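Local coordinates for viral protein F93 (Sulfolobus turreted icosahedral virus, PDB 2CO5), which probably binds DNA through its winged-helix fold, as an intracellular protein of a virus that infects hyperthermophilic archaea, at residues R24-K27 / K28-R31. Sequence-based numbering, arbitrary orientation.
Sequences RLEK and KRLR
E26 and R29 meet where strand 24-26 of the winged-helix domain turns into helix 30-38, a strand-to-helix junction with backbone bonds in the turn, leucines on the buried side and charges on the exposed side. Their side chains run alongside each other in the same direction, and E26 OE1 sits over the centre of one guanidinium face, 3.1 Å from R29 CZ. The salt bridge, 3.2 Å from E26 OE1 to R29 NE, is therefore one of charge alone, since no N-H points at the oxygen; carboxylate and guanidinium planes are 37° apart. K28 stretches beside the same glutamate, its CE 3.2 Å from E26 OE1, while its ammonium stays beyond salt-bridge distance.

Two successive backbone bonds make overlapping turns leading into the helix. R29 N donates to E26 O (3.2 Å) and L30 N to K27 O (3.2 Å). A water bridges K27 O and R31 N, four residues apart, so that K27 O accepts twice. K27 itself sends its ammonium to a salt bridge with E62.

On the apolar side, L25, its CG anti to the backbone N (chi1 -175°), brings CD2 to 4.1 Å from L30 CD1, the two side chains crossing at about a right angle. Both leucines also touch V17 of helix 9-20.

The chemistry thus divides the junction: buried leucines join it to helix 9-20, whereas the face-on ion pair acts through charge, without a directed N-H, at its more exposed edge.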
# COMPACT_ATOMS: atom_id res chain seq x y z
N ARG B 24 16.02 -3.90 -15.68
CA ARG B 24 16.48 -2.92 -16.66
C ARG B 24 15.35 -2.56 -17.62
O ARG B 24 14.80 -3.43 -18.28
CB ARG B 24 17.68 -3.45 -17.44
CG ARG B 24 18.32 -2.45 -18.41
CD ARG B 24 19.26 -3.18 -19.35
NE ARG B 24 20.04 -2.28 -20.22
CZ ARG B 24 19.56 -1.66 -21.30
NH1 ARG B 24 18.28 -1.79 -21.66
NH2 ARG B 24 20.37 -0.88 -22.02
N LEU B 25 15.03 -1.27 -17.69
CA LEU B 25 13.96 -0.81 -18.57
C LEU B 25 14.20 0.64 -18.97
O LEU B 25 14.61 1.46 -18.14
CB LEU B 25 12.61 -0.95 -17.87
CG LEU B 25 11.36 -0.61 -18.68
CD1 LEU B 25 11.10 -1.64 -19.78
CD2 LEU B 25 10.15 -0.49 -17.75
N GLU B 26 13.95 0.94 -20.24
CA GLU B 26 14.03 2.31 -20.72
C GLU B 26 12.93 3.10 -20.03
O GLU B 26 11.81 2.61 -19.88
CB GLU B 26 13.85 2.39 -22.24
CG GLU B 26 15.04 1.87 -23.03
CD GLU B 26 14.77 1.77 -24.52
OE1 GLU B 26 13.71 2.24 -24.98
OE2 GLU B 26 15.64 1.23 -25.24
N LYS B 27 13.28 4.30 -19.59
CA LYS B 27 12.36 5.18 -18.85
C LYS B 27 11.08 5.48 -19.63
O LYS B 27 10.00 5.51 -19.05
CB LYS B 27 13.09 6.48 -18.50
CG LYS B 27 12.39 7.39 -17.50
CD LYS B 27 13.18 8.71 -17.40
CE LYS B 27 12.61 9.65 -16.36
NZ LYS B 27 13.57 10.77 -16.07
N LYS B 28 11.20 5.67 -20.94
CA LYS B 28 10.05 6.04 -21.78
C LYS B 28 8.99 4.94 -21.91
O LYS B 28 7.90 5.19 -22.44
CB LYS B 28 10.52 6.48 -23.17
CG LYS B 28 11.22 5.39 -24.01
CD LYS B 28 11.84 6.00 -25.27
CE LYS B 28 12.54 4.95 -26.12
NZ LYS B 28 12.90 5.48 -27.47
N ARG B 29 9.30 3.74 -21.44
CA ARG B 29 8.38 2.61 -21.55
C ARG B 29 7.69 2.27 -20.23
O ARG B 29 6.75 1.48 -20.23
CB ARG B 29 9.13 1.40 -22.12
CG ARG B 29 9.35 1.54 -23.62
CD ARG B 29 10.46 0.68 -24.16
NE ARG B 29 10.75 1.06 -25.55
CZ ARG B 29 11.57 0.41 -26.37
NH1 ARG B 29 12.23 -0.67 -25.97
NH2 ARG B 29 11.75 0.86 -27.60
N LEU B 30 8.14 2.87 -19.13
CA LEU B 30 7.62 2.51 -17.81
C LEU B 30 6.12 2.71 -17.70
O LEU B 30 5.41 1.83 -17.23
CB LEU B 30 8.34 3.31 -16.71
CG LEU B 30 7.88 3.06 -15.27
CD1 LEU B 30 7.96 1.58 -14.91
CD2 LEU B 30 8.70 3.91 -14.31
N ARG B 31 5.63 3.86 -18.15
CA ARG B 31 4.21 4.19 -18.01
C ARG B 31 3.34 3.17 -18.76
O ARG B 31 2.37 2.65 -18.22
CB ARG B 31 3.91 5.62 -18.49
CG ARG B 31 2.51 6.09 -18.14
CD ARG B 31 2.21 7.52 -18.60
NE ARG B 31 0.78 7.80 -18.49
CZ ARG B 31 0.19 8.95 -18.82
NH1 ARG B 31 0.90 9.98 -19.28
NH2 ARG B 31 -1.12 9.08 -18.68
O HOH W 1 7.45 6.09 -18.89